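Local coordinates for protein neuraminidase (Influenza A virus, PDB 4K3Y) that forms the six-bladed beta-propeller head of a neuraminidase-like surface glycoprotein of a bat influenza A virus, probably without the sialidase activity of classical neuraminidases, at residues L11-C16 / I150-T155; N19-T24 / R306-L311; T198-S203 / F267-S272; G320-A325 / E333-I338. One frame throughout, in Å; residues are numbered along the deposited sequence.

Contact 1. Residues L11-C16 / I150-T155; sequences LGENLC and ICNDGT
Leu11 and Asn152 meet through one hydrogen bond, in which the backbone N of Leu11 donates to OD1 of the Asn152 carboxamide at 2.8 Å. The bond is fairly straight, 161° at the hydrogen, and the donor sits 21° out of the plane of the amide carbonyl. With CG of Asn152 anti to its backbone N (chi1 -152°), the carboxamide reaches across to the loop. The isobutyl group of Leu11 runs back along the strand: CG lies 3.7 Å from Asn152 OD1, while CD1 comes to 3.9 Å from Cys151 O and, more loosely, to 4.4 Å from Ile150 CG2. Tyr201, on the neighbouring strand 197-202, packs against both Leu11 and Asn152 and takes the carboxylate of Glu13 through its hydroxyl.

Behind Asn152 the chain makes a type I' turn from Asn152 to Thr155, the two-residue hairpin between strands 150-152 and 155-162. Asn152 N bonds to Thr155 O at 2.9 Å, the return bond is weak, and the Cys151-Cys156 disulfide braces the pair of strands next to the turn. On the other side, the loop 11-16 is held by Gln332, whose side chain accepts from Gly12 N, and by the Cys16-Cys331 disulfide. The N-terminal arm thus lies against the turn end of the first strand of a propeller blade, with a backbone bond between Asp153 and Leu9 as a second tie. A side-chain amide oxygen takes the N-H of a loop residue that has no strand partner here, and the Glu13-Tyr201 bond lies close by.

Contact 2. Residues N19-T24 / R306-L311; sequences NGWVPT and RNYQLL
Tyr308 reaches from strand 306-311 to the backbone of Asn19 and Gly20. Its CB points toward strand 20-23, and CG lies beside the backbone N, anti to the carbonyl carbon (chi1 -74°). Along the near rim, CD2 comes to 4.3 Å from CD1 of Trp21, at the edge of the indole and close to its plane. CE2 then passes 4.0 Å from Gly20 CA, and CZ follows at a similar range. At the tip, OH donates to Asn19 O at 2.7 Å, lying in the plane of that carbonyl with a C=O...O angle of 154°. The same hydroxyl is also hydrogen-bonded to Met363 N, so two main-chain groups fix the end of the phenol. One face of the ring, toward its rim, carries CG of Arg306 4.1 Å above the plane.

The two strands belong to successive blades of the propeller. They run almost parallel, 9° apart, but their axes come no closer than 9.2 Å, so side chains rather than backbone bonds fill the interface. Strand 20-26 is the N-terminal strand that completes the blade of 349-359 and closes the ring of blades. A classic beta bulge places both Asn19 and Gly20 opposite Thr359. Farther along, Leu310 sets CD1 4.2 Å from Trp21 CB, while the indole of Trp21 makes edge-to-face contacts with Trp275 and Phe336. Val22 and Pro23 face Ile130 and Val98 of a neighbouring subunit.

Contact 3. Residues T198-S203 / F267-S272; sequences TCYYTS and FMIEGS
The phenol ring of Tyr200 meets the segment 267-272 chiefly at its edge, where Glu270 O lies near the ring plane. Met268 O, 4.1 Å from Tyr200 CE1, and CG2 of Ile269, 4.3 Å from Tyr200 CZ, approach obliquely. Leu321, Gln323 and Leu334, from the blade that holds strand 315-322, also pack against this tyrosine. The other ring, that of Phe267, leads away from strand 198-202 and meets the ring of Phe336 with the planes about 35° apart.

Tyr200 CG stands between the backbone N and the carbonyl carbon (chi1 64°), and the ring carries the hydroxyl across to the chain just beyond strand 268-269. There OH donates to Glu270 O at 2.7 Å; the donor lies in the carbonyl plane on a lone pair, with a C=O...O angle of 112°. CB of Glu270 is 3.3 Å from the same hydroxyl, but the glutamate chain bends away so that its carboxylate serves Thr296 OG1 and Leu297 N.

Each segment carries the first strand of its blade, 197-202 in one and 268-269 in the next, and such first strands line the centre of a neuraminidase propeller. The touching parts, 198-200 and 267-270, run 30° apart with no backbone bond between them, so the tyrosine bridges the seam between consecutive blades. At the start of the seam Thr198 sets OG1 3.7 Å from CB of Phe267. Cys199, pointing the other way, is tied by a disulfide to Cys208 on the second strand of its own blade.

Contact 4. Residues G320-A325 / E333-I338; sequences GLYQPA and ELCFWI
Trp337 and Tyr322 both set CG between the backbone N and the carbonyl carbon (chi1 54° and 72°), and each ring ends up over the opposite strand. The indole of Trp337 lies on Gly320, whose CA is 3.5 Å from the centroid of the five-membered ring, a CH-pi contact over the face; Gly320 N stands over the centre of the ring system. In the same manner one face of the Tyr322 ring receives CB of Cys335, 3.5 Å from its centroid, with SG more oblique at 4.5 Å. Tyr322 CD1 touches the edge of the indole at Trp337 CD1, 3.9 Å away.

Strands 320-322 and 335-338 form an antiparallel pair at the 315-322 edge of the four-stranded blade whose far edge is strand 20-26. Gly320 with Trp337 and Tyr322 with Cys335 are its hydrogen-bonded pairs, each closed by two backbone bonds; in one of them Tyr322 N sits 43° above the carbonyl plane of Cys335. Between them Leu321 and Phe336 make a non-hydrogen-bonded pair on the other face of the sheet, Leu321 CD1 resting 3.6 Å from Phe336 CB. A water accepts from Trp337 NE1 and donates to Leu321 O, linking the indole edge to the facing strand. Beyond the strands, Pro324 CG packs on Cys335 SG at 3.7 Å, and that sulfur is bonded to Cys357 in the next strand of the blade.

Overall arrangement
Along the chain contact 1 closes first, then contact 3, contact 2 and contact 4; contact 3 is nested within the loop closed by contact 2, while contacts 1 and 2 cross. Contacts 3 and 4 lie nearest each other, centres about 10 Å apart, and contacts 1 and 2 farthest, about 24 Å. Contact 1 lays the N-terminal arm on a blade. Contacts 2 and 3 both reach the sheet of strands 268-269 to 306-311; contacts 2 and 4 share the sheet that unites the first and last strands of the chain, 20-26 and 349-359. Contacts 2 and 3 thus close seams between neighbouring blades, and contact 4 holds together the blade that the N-terminal strand completes.

Contact 1. Residues L11-C16 / I150-T155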
loop_
_atom_site.group_PDB
_atom_site.type_symbol
_atom_site.label_atom_id
_atom_site.label_comp_id
_atom_site.label_asym_id
_atom_site.label_seq_id
_atom_site.Cartn_x
_atom_site.Cartn_y
_atom_site.Cartn_z
ATOM N N LEU C 11 21.945 14.470 -12.225
ATOM C CA LEU C 11 22.460 13.315 -12.939
ATOM C C LEU C 11 23.977 13.389 -13.064
ATOM O O LEU C 11 24.554 14.484 -13.064
ATOM C CB LEU C 11 21.845 13.258 -14.343
ATOM C CG LEU C 11 20.321 13.258 -14.480
ATOM C CD1 LEU C 11 19.924 13.449 -15.937
ATOM C CD2 LEU C 11 19.720 11.972 -13.931
ATOM N N GLY C 12 24.611 12.223 -13.182
ATOM C CA GLY C 12 26.037 12.145 -13.447
ATOM C C GLY C 12 26.397 12.830 -14.753
ATOM O O GLY C 12 25.682 12.719 -15.752
ATOM N N GLU C 13 27.508 13.555 -14.748
ATOM C CA GLU C 13 27.971 14.198 -15.962
ATOM C C GLU C 13 28.604 13.160 -16.871
ATOM O O GLU C 13 28.619 13.316 -18.101
ATOM C CB GLU C 13 28.960 15.320 -15.640
ATOM C CG GLU C 13 28.320 16.492 -14.917
ATOM C CD GLU C 13 27.306 17.229 -15.773
ATOM O OE1 GLU C 13 27.484 17.265 -17.017
ATOM O OE2 GLU C 13 26.331 17.770 -15.197
ATOM N N ASN C 14 29.108 12.089 -16.268
ATOM C CA ASN C 14 29.745 11.040 -17.052
ATOM C C ASN C 14 29.024 9.690 -17.050
ATOM O O ASN C 14 28.757 9.093 -15.996
ATOM C CB ASN C 14 31.224 10.905 -16.679
ATOM C CG ASN C 14 32.108 11.813 -17.512
ATOM O OD1 ASN C 14 31.808 12.100 -18.679
ATOM N ND2 ASN C 14 33.198 12.275 -16.920
ATOM N N LEU C 15 28.709 9.225 -18.253
ATOM C CA LEU C 15 28.047 7.943 -18.434
ATOM C C LEU C 15 28.979 6.785 -18.113
ATOM O O LEU C 15 30.179 6.842 -18.414
ATOM C CB LEU C 15 27.543 7.808 -19.877
ATOM C CG LEU C 15 26.056 8.081 -20.102
ATOM C CD1 LEU C 15 25.528 9.115 -19.104
ATOM C CD2 LEU C 15 25.834 8.560 -21.507
ATOM N N CYS C 16 28.422 5.741 -17.501
ATOM C CA CYS C 16 29.149 4.490 -17.297
ATOM C C CYS C 16 29.554 3.905 -18.644
ATOM O O CYS C 16 28.918 4.174 -19.668
ATOM C CB CYS C 16 28.279 3.472 -16.565
ATOM S SG CYS C 16 27.637 4.029 -14.960
ATOM N N ILE C 150 13.398 15.214 -19.387
ATOM C CA ILE C 150 14.671 15.280 -18.678
ATOM C C ILE C 150 14.685 16.400 -17.635
ATOM O O ILE C 150 14.430 17.562 -17.948
ATOM C CB ILE C 150 15.848 15.451 -19.647
ATOM C CG1 ILE C 150 15.712 14.454 -20.817
ATOM C CG2 ILE C 150 17.172 15.264 -18.898
ATOM C CD1 ILE C 150 15.952 12.981 -20.452
ATOM N N CYS C 151 14.968 16.030 -16.390
ATOM C CA CYS C 151 15.167 16.993 -15.312
ATOM C C CYS C 151 16.609 16.988 -14.866
ATOM O O CYS C 151 17.229 15.931 -14.720
ATOM C CB CYS C 151 14.319 16.648 -14.092
ATOM S SG CYS C 151 12.570 16.822 -14.345
ATOM N N ASN C 152 17.147 18.171 -14.625
ATOM C CA ASN C 152 18.432 18.246 -13.956
ATOM C C ASN C 152 18.565 19.515 -13.145
ATOM O O ASN C 152 18.425 20.619 -13.684
ATOM C CB ASN C 152 19.578 18.119 -14.952
ATOM C CG ASN C 152 20.817 17.524 -14.330
ATOM O OD1 ASN C 152 20.737 16.762 -13.361
ATOM N ND2 ASN C 152 21.979 17.877 -14.876
ATOM N N ASP C 153 18.812 19.341 -11.846
ATOM C CA ASP C 153 19.064 20.457 -10.947
ATOM C C ASP C 153 17.890 21.441 -10.968
ATOM O O ASP C 153 18.084 22.644 -11.183
ATOM C CB ASP C 153 20.372 21.151 -11.352
ATOM C CG ASP C 153 20.997 21.929 -10.213
ATOM O OD1 ASP C 153 20.775 21.568 -9.035
ATOM O OD2 ASP C 153 21.728 22.899 -10.493
ATOM N N GLY C 154 16.678 20.922 -10.762
ATOM C CA GLY C 154 15.497 21.763 -10.646
ATOM C C GLY C 154 14.692 22.051 -11.910
ATOM O O GLY C 154 13.458 22.177 -11.844
ATOM N N THR C 155 15.364 22.183 -13.056
ATOM C CA THR C 155 14.633 22.451 -14.300
ATOM C C THR C 155 14.365 21.172 -15.114
ATOM O O THR C 155 15.186 20.248 -15.140
ATOM C CB THR C 155 15.304 23.545 -15.181
ATOM O OG1 THR C 155 16.423 22.993 -15.883
ATOM C CG2 THR C 155 15.755 24.737 -14.330
#

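Contact 2. Residues N19-T24 / R306-L311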
loop_
_atom_site.group_PDB
_atom_site.type_symbol
_atom_site.label_atom_id
_atom_site.label_comp_id
_atom_site.label_asym_id
_atom_site.label_seq_id
_atom_site.Cartn_x
_atom_site.Cartn_y
_atom_site.Cartn_z
ATOM N N ASN C 19 29.233 -2.083 -22.648
ATOM C CA ASN C 19 29.647 -3.019 -23.682
ATOM C C ASN C 19 28.660 -4.161 -23.833
ATOM O O ASN C 19 28.815 -5.018 -24.711
ATOM C CB ASN C 19 31.059 -3.532 -23.416
ATOM C CG ASN C 19 32.091 -2.436 -23.533
ATOM O OD1 ASN C 19 32.606 -2.170 -24.619
ATOM N ND2 ASN C 19 32.377 -1.766 -22.417
ATOM N N GLY C 20 27.631 -4.147 -22.991
ATOM C CA GLY C 20 26.585 -5.147 -23.053
ATOM C C GLY C 20 25.306 -4.646 -22.427
ATOM O O GLY C 20 25.250 -3.531 -21.901
ATOM N N TRP C 21 24.268 -5.470 -22.486
ATOM C CA TRP C 21 22.991 -5.116 -21.891
ATOM C C TRP C 21 22.383 -6.345 -21.199
ATOM O O TRP C 21 22.517 -7.473 -21.686
ATOM C CB TRP C 21 22.060 -4.576 -22.977
ATOM C CG TRP C 21 22.660 -3.427 -23.763
ATOM C CD1 TRP C 21 23.436 -3.518 -24.896
ATOM C CD2 TRP C 21 22.549 -2.020 -23.470
ATOM N NE1 TRP C 21 23.805 -2.257 -25.322
ATOM C CE2 TRP C 21 23.277 -1.323 -24.468
ATOM C CE3 TRP C 21 21.904 -1.285 -22.470
ATOM C CZ2 TRP C 21 23.380 0.073 -24.488
ATOM C CZ3 TRP C 21 22.000 0.103 -22.496
ATOM C CH2 TRP C 21 22.733 0.766 -23.501
ATOM N N VAL C 22 21.760 -6.132 -20.039
ATOM C CA VAL C 22 21.039 -7.202 -19.337
ATOM C C VAL C 22 19.647 -6.695 -18.987
ATOM O O VAL C 22 19.467 -5.510 -18.702
ATOM C CB VAL C 22 21.763 -7.636 -18.036
ATOM C CG1 VAL C 22 21.372 -9.044 -17.649
ATOM C CG2 VAL C 22 23.247 -7.580 -18.225
ATOM N N PRO C 23 18.642 -7.573 -19.046
ATOM C CA PRO C 23 17.307 -7.129 -18.609
ATOM C C PRO C 23 17.207 -6.796 -17.107
ATOM O O PRO C 23 17.855 -7.404 -16.244
ATOM C CB PRO C 23 16.395 -8.316 -18.939
ATOM C CG PRO C 23 17.323 -9.470 -19.254
ATOM C CD PRO C 23 18.604 -8.865 -19.747
ATOM N N THR C 24 16.380 -5.812 -16.795
ATOM C CA THR C 24 16.124 -5.487 -15.403
ATOM C C THR C 24 14.670 -5.775 -15.071
ATOM O O THR C 24 14.350 -6.201 -13.969
ATOM C CB THR C 24 16.449 -4.035 -15.124
ATOM O OG1 THR C 24 15.805 -3.212 -16.105
ATOM C CG2 THR C 24 17.941 -3.836 -15.241
ATOM N N ARG C 306 29.822 -4.854 -32.616
ATOM C CA ARG C 306 29.073 -6.004 -32.138
ATOM C C ARG C 306 27.579 -5.758 -32.164
ATOM O O ARG C 306 27.072 -4.841 -31.506
ATOM C CB ARG C 306 29.503 -6.402 -30.724
ATOM C CG ARG C 306 28.875 -7.718 -30.255
ATOM C CD ARG C 306 29.829 -8.456 -29.341
ATOM N NE ARG C 306 29.159 -9.395 -28.446
ATOM C CZ ARG C 306 28.609 -10.532 -28.847
ATOM N NH1 ARG C 306 28.642 -10.868 -30.126
ATOM N NH2 ARG C 306 28.024 -11.328 -27.971
ATOM N N ASN C 307 26.888 -6.589 -32.934
ATOM C CA ASN C 307 25.441 -6.548 -33.021
ATOM C C ASN C 307 24.815 -7.556 -32.059
ATOM O O ASN C 307 24.917 -8.768 -32.268
ATOM C CB ASN C 307 25.011 -6.859 -34.451
ATOM C CG ASN C 307 23.571 -6.499 -34.713
ATOM O OD1 ASN C 307 23.240 -5.328 -34.863
ATOM N ND2 ASN C 307 22.706 -7.500 -34.768
ATOM N N TYR C 308 24.176 -7.062 -31.006
ATOM C CA TYR C 308 23.499 -7.936 -30.045
ATOM C C TYR C 308 22.045 -8.183 -30.437
ATOM O O TYR C 308 21.240 -7.243 -30.486
ATOM C CB TYR C 308 23.506 -7.305 -28.651
ATOM C CG TYR C 308 24.822 -7.338 -27.924
ATOM C CD1 TYR C 308 25.384 -8.546 -27.506
ATOM C CD2 TYR C 308 25.492 -6.155 -27.610
ATOM C CE1 TYR C 308 26.599 -8.575 -26.801
ATOM C CE2 TYR C 308 26.695 -6.173 -26.905
ATOM C CZ TYR C 308 27.243 -7.386 -26.507
ATOM O OH TYR C 308 28.429 -7.400 -25.818
ATOM N N GLN C 309 21.692 -9.438 -30.686
ATOM C CA GLN C 309 20.288 -9.768 -30.938
ATOM C C GLN C 309 19.530 -10.139 -29.665
ATOM O O GLN C 309 19.228 -11.316 -29.416
ATOM C CB GLN C 309 20.169 -10.857 -31.983
ATOM C CG GLN C 309 20.408 -10.341 -33.377
ATOM C CD GLN C 309 20.941 -11.416 -34.264
ATOM O OE1 GLN C 309 22.158 -11.613 -34.354
ATOM N NE2 GLN C 309 20.040 -12.151 -34.909
ATOM N N LEU C 310 19.202 -9.102 -28.895
ATOM C CA LEU C 310 18.537 -9.216 -27.591
ATOM C C LEU C 310 17.222 -10.024 -27.593
ATOM O O LEU C 310 17.030 -10.893 -26.729
ATOM C CB LEU C 310 18.339 -7.824 -26.972
ATOM C CG LEU C 310 19.647 -7.047 -26.682
ATOM C CD1 LEU C 310 19.412 -5.700 -25.984
ATOM C CD2 LEU C 310 20.599 -7.895 -25.854
ATOM N N LEU C 311 16.331 -9.760 -28.553
ATOM C CA LEU C 311 15.077 -10.521 -28.656
ATOM C C LEU C 311 14.856 -11.099 -30.048
ATOM O O LEU C 311 15.344 -10.555 -31.028
ATOM C CB LEU C 311 13.875 -9.668 -28.264
ATOM C CG LEU C 311 13.665 -9.270 -26.799
ATOM C CD1 LEU C 311 14.315 -7.937 -26.517
ATOM C CD2 LEU C 311 12.196 -9.172 -26.552
#

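Contact 3. Residues T198-S203 / F267-S272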
loop_
_atom_site.group_PDB
_atom_site.type_symbol
_atom_site.label_atom_id
_atom_site.label_comp_id
_atom_site.label_asym_id
_atom_site.label_seq_id
_atom_site.Cartn_x
_atom_site.Cartn_y
_atom_site.Cartn_z
ATOM N N THR C 198 13.296 10.397 -27.618
ATOM C CA THR C 198 13.707 9.808 -26.348
ATOM C C THR C 198 15.082 10.352 -26.053
ATOM O O THR C 198 15.929 10.485 -26.948
ATOM C CB THR C 198 13.761 8.264 -26.369
ATOM O OG1 THR C 198 14.207 7.810 -27.655
ATOM C CG2 THR C 198 12.411 7.705 -26.117
ATOM N N CYS C 199 15.312 10.669 -24.795
ATOM C CA CYS C 199 16.459 11.491 -24.480
ATOM C C CYS C 199 17.299 10.932 -23.344
ATOM O O CYS C 199 16.832 10.112 -22.555
ATOM C CB CYS C 199 15.991 12.918 -24.165
ATOM S SG CYS C 199 14.822 13.613 -25.380
ATOM N N TYR C 200 18.547 11.384 -23.273
ATOM C CA TYR C 200 19.404 11.127 -22.121
ATOM C C TYR C 200 20.284 12.345 -21.876
ATOM O O TYR C 200 20.466 13.178 -22.759
ATOM C CB TYR C 200 20.248 9.866 -22.327
ATOM C CG TYR C 200 21.244 9.945 -23.462
ATOM C CD1 TYR C 200 20.857 9.717 -24.780
ATOM C CD2 TYR C 200 22.578 10.224 -23.212
ATOM C CE1 TYR C 200 21.779 9.784 -25.813
ATOM C CE2 TYR C 200 23.499 10.296 -24.234
ATOM C CZ TYR C 200 23.093 10.075 -25.531
ATOM O OH TYR C 200 24.009 10.140 -26.546
ATOM N N TYR C 201 20.816 12.459 -20.670
ATOM C CA TYR C 201 21.727 13.556 -20.348
ATOM C C TYR C 201 23.147 13.041 -20.154
ATOM O O TYR C 201 23.368 12.035 -19.465
ATOM C CB TYR C 201 21.272 14.272 -19.065
ATOM C CG TYR C 201 22.213 15.359 -18.591
ATOM C CD1 TYR C 201 22.144 16.636 -19.134
ATOM C CD2 TYR C 201 23.172 15.112 -17.609
ATOM C CE1 TYR C 201 22.998 17.640 -18.719
ATOM C CE2 TYR C 201 24.038 16.114 -17.185
ATOM C CZ TYR C 201 23.944 17.380 -17.744
ATOM O OH TYR C 201 24.788 18.401 -17.346
ATOM N N THR C 202 24.106 13.721 -20.769
ATOM C CA THR C 202 25.493 13.549 -20.371
ATOM C C THR C 202 26.329 14.716 -20.875
ATOM O O THR C 202 25.972 15.335 -21.881
ATOM C CB THR C 202 26.068 12.214 -20.875
ATOM O OG1 THR C 202 27.347 11.979 -20.270
ATOM C CG2 THR C 202 26.191 12.224 -22.396
ATOM N N SER C 203 27.417 15.019 -20.159
ATOM C CA SER C 203 28.405 16.023 -20.581
ATOM C C SER C 203 27.803 17.402 -20.843
ATOM O O SER C 203 28.222 18.101 -21.772
ATOM C CB SER C 203 29.165 15.550 -21.831
ATOM O OG SER C 203 30.040 14.472 -21.540
ATOM N N PHE C 267 15.489 4.626 -30.546
ATOM C CA PHE C 267 16.586 5.430 -30.029
ATOM C C PHE C 267 17.929 5.111 -30.674
ATOM O O PHE C 267 18.130 4.047 -31.277
ATOM C CB PHE C 267 16.697 5.237 -28.501
ATOM C CG PHE C 267 17.003 3.808 -28.085
ATOM C CD1 PHE C 267 15.967 2.902 -27.835
ATOM C CD2 PHE C 267 18.323 3.369 -27.944
ATOM C CE1 PHE C 267 16.240 1.582 -27.463
ATOM C CE2 PHE C 267 18.600 2.040 -27.565
ATOM C CZ PHE C 267 17.561 1.151 -27.333
ATOM N N MET C 268 18.837 6.069 -30.535
ATOM C CA MET C 268 20.250 5.890 -30.809
ATOM C C MET C 268 20.988 6.393 -29.569
ATOM O O MET C 268 20.498 7.298 -28.873
ATOM C CB MET C 268 20.666 6.701 -32.034
ATOM C CG MET C 268 20.098 6.207 -33.373
ATOM S SD MET C 268 20.421 7.363 -34.726
ATOM C CE MET C 268 19.763 6.462 -36.143
ATOM N N ILE C 269 22.148 5.812 -29.274
ATOM C CA ILE C 269 22.962 6.339 -28.186
ATOM C C ILE C 269 24.277 6.876 -28.728
ATOM O O ILE C 269 25.052 6.127 -29.332
ATOM C CB ILE C 269 23.279 5.282 -27.107
ATOM C CG1 ILE C 269 21.992 4.679 -26.543
ATOM C CG2 ILE C 269 24.137 5.909 -25.989
ATOM C CD1 ILE C 269 22.225 3.511 -25.593
ATOM N N GLU C 270 24.529 8.166 -28.511
ATOM C CA GLU C 270 25.769 8.793 -28.977
ATOM C C GLU C 270 26.826 8.885 -27.874
ATOM O O GLU C 270 26.593 9.471 -26.806
ATOM C CB GLU C 270 25.496 10.187 -29.543
ATOM C CG GLU C 270 26.747 11.024 -29.739
ATOM C CD GLU C 270 27.505 10.673 -31.006
ATOM O OE1 GLU C 270 27.178 9.650 -31.643
ATOM O OE2 GLU C 270 28.428 11.435 -31.370
ATOM N N GLY C 271 27.995 8.315 -28.133
ATOM C CA GLY C 271 29.026 8.283 -27.117
ATOM C C GLY C 271 30.400 8.076 -27.704
ATOM O O GLY C 271 30.609 8.221 -28.916
ATOM N N SER C 272 31.346 7.768 -26.824
ATOM C CA SER C 272 32.647 7.269 -27.235
ATOM C C SER C 272 32.325 6.008 -28.007
ATOM O O SER C 272 32.829 5.768 -29.115
ATOM C CB SER C 272 33.453 6.928 -25.994
ATOM O OG SER C 272 32.581 6.523 -24.948
#

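Contact 4. Residues G320-A325 / E333-I338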
loop_
_atom_site.group_PDB
_atom_site.type_symbol
_atom_site.label_atom_id
_atom_site.label_comp_id
_atom_site.label_asym_id
_atom_site.label_seq_id
_atom_site.Cartn_x
_atom_site.Cartn_y
_atom_site.Cartn_z
ATOM N N GLY C 320 12.393 3.126 -25.948
ATOM C CA GLY C 320 12.786 4.411 -25.402
ATOM C C GLY C 320 13.911 4.388 -24.394
ATOM O O GLY C 320 14.273 3.327 -23.893
ATOM N N LEU C 321 14.468 5.559 -24.092
ATOM C CA LEU C 321 15.599 5.649 -23.158
ATOM C C LEU C 321 15.192 6.142 -21.759
ATOM O O LEU C 321 14.189 6.850 -21.605
ATOM C CB LEU C 321 16.638 6.608 -23.737
ATOM C CG LEU C 321 17.997 6.123 -24.230
ATOM C CD1 LEU C 321 17.981 4.652 -24.621
ATOM C CD2 LEU C 321 18.413 7.005 -25.399
ATOM N N TYR C 322 15.975 5.775 -20.740
ATOM C CA TYR C 322 15.792 6.336 -19.391
ATOM C C TYR C 322 17.044 6.216 -18.527
ATOM O O TYR C 322 17.794 5.247 -18.659
ATOM C CB TYR C 322 14.571 5.728 -18.682
ATOM C CG TYR C 322 14.715 4.293 -18.224
ATOM C CD1 TYR C 322 14.505 3.229 -19.108
ATOM C CD2 TYR C 322 15.022 3.995 -16.896
ATOM C CE1 TYR C 322 14.621 1.902 -18.686
ATOM C CE2 TYR C 322 15.136 2.673 -16.461
ATOM C CZ TYR C 322 14.934 1.633 -17.358
ATOM O OH TYR C 322 15.052 0.331 -16.926
ATOM N N GLN C 323 17.265 7.208 -17.659
ATOM C CA GLN C 323 18.394 7.192 -16.713
ATOM C C GLN C 323 17.947 7.083 -15.247
ATOM O O GLN C 323 17.288 7.988 -14.725
ATOM C CB GLN C 323 19.250 8.442 -16.894
ATOM C CG GLN C 323 20.038 8.460 -18.192
ATOM C CD GLN C 323 20.579 9.851 -18.542
ATOM O OE1 GLN C 323 19.845 10.856 -18.507
ATOM N NE2 GLN C 323 21.869 9.912 -18.884
ATOM N N PRO C 324 18.302 5.972 -14.577
ATOM C CA PRO C 324 18.008 5.805 -13.144
ATOM C C PRO C 324 18.863 6.774 -12.332
ATOM O O PRO C 324 20.024 6.965 -12.707
ATOM C CB PRO C 324 18.454 4.361 -12.857
ATOM C CG PRO C 324 18.596 3.706 -14.186
ATOM C CD PRO C 324 18.991 4.796 -15.136
ATOM N N ALA C 325 18.326 7.378 -11.269
ATOM C CA ALA C 325 19.148 8.280 -10.458
ATOM C C ALA C 325 18.863 8.229 -8.961
ATOM O O ALA C 325 18.785 9.271 -8.292
ATOM C CB ALA C 325 19.067 9.718 -10.979
ATOM N N GLU C 333 24.219 5.826 -15.011
ATOM C CA GLU C 333 23.751 4.632 -15.728
ATOM C C GLU C 333 22.665 4.931 -16.786
ATOM O O GLU C 333 21.823 5.822 -16.612
ATOM C CB GLU C 333 23.312 3.537 -14.738
ATOM C CG GLU C 333 22.539 2.349 -15.348
ATOM C CD GLU C 333 23.417 1.327 -16.086
ATOM O OE1 GLU C 333 24.344 1.728 -16.826
ATOM O OE2 GLU C 333 23.169 0.108 -15.936
ATOM N N LEU C 334 22.711 4.193 -17.891
ATOM C CA LEU C 334 21.776 4.381 -18.997
ATOM C C LEU C 334 21.021 3.086 -19.278
ATOM O O LEU C 334 21.593 1.988 -19.276
ATOM C CB LEU C 334 22.531 4.842 -20.249
ATOM C CG LEU C 334 21.720 5.312 -21.452
ATOM C CD1 LEU C 334 20.644 6.322 -21.033
ATOM C CD2 LEU C 334 22.642 5.905 -22.529
ATOM N N CYS C 335 19.725 3.221 -19.514
ATOM C CA CYS C 335 18.867 2.068 -19.772
ATOM C C CYS C 335 17.917 2.322 -20.936
ATOM O O CYS C 335 17.734 3.465 -21.368
ATOM C CB CYS C 335 18.017 1.766 -18.533
ATOM S SG CYS C 335 18.954 1.406 -17.048
ATOM N N PHE C 336 17.294 1.260 -21.428
ATOM C CA PHE C 336 16.187 1.437 -22.370
ATOM C C PHE C 336 15.021 0.483 -22.106
ATOM O O PHE C 336 15.188 -0.585 -21.490
ATOM C CB PHE C 336 16.646 1.398 -23.847
ATOM C CG PHE C 336 17.252 0.100 -24.273
ATOM C CD1 PHE C 336 16.445 -0.933 -24.742
ATOM C CD2 PHE C 336 18.632 -0.083 -24.246
ATOM C CE1 PHE C 336 17.003 -2.146 -25.151
ATOM C CE2 PHE C 336 19.201 -1.297 -24.661
ATOM C CZ PHE C 336 18.382 -2.326 -25.109
ATOM N N TRP C 337 13.837 0.909 -22.539
ATOM C CA TRP C 337 12.650 0.074 -22.472
ATOM C C TRP C 337 12.193 -0.253 -23.892
ATOM O O TRP C 337 12.306 0.576 -24.795
ATOM C CB TRP C 337 11.521 0.767 -21.699
ATOM C CG TRP C 337 11.182 2.144 -22.232
ATOM C CD1 TRP C 337 11.607 3.331 -21.728
ATOM C CD2 TRP C 337 10.347 2.464 -23.360
ATOM N NE1 TRP C 337 11.093 4.372 -22.457
ATOM C CE2 TRP C 337 10.315 3.872 -23.466
ATOM C CE3 TRP C 337 9.624 1.701 -24.289
ATOM C CZ2 TRP C 337 9.602 4.539 -24.473
ATOM C CZ3 TRP C 337 8.914 2.366 -25.292
ATOM C CH2 TRP C 337 8.912 3.772 -25.373
ATOM N N ILE C 338 11.678 -1.466 -24.064
ATOM C CA ILE C 338 11.099 -1.920 -25.314
ATOM C C ILE C 338 9.648 -2.338 -25.110
ATOM O O ILE C 338 9.384 -3.299 -24.386
ATOM C CB ILE C 338 11.825 -3.172 -25.819
ATOM C CG1 ILE C 338 13.342 -2.951 -25.889
ATOM C CG2 ILE C 338 11.244 -3.626 -27.165
ATOM C CD1 ILE C 338 14.101 -4.178 -26.413
HETATM O O HOH W 1 11.477 6.930 -21.324
#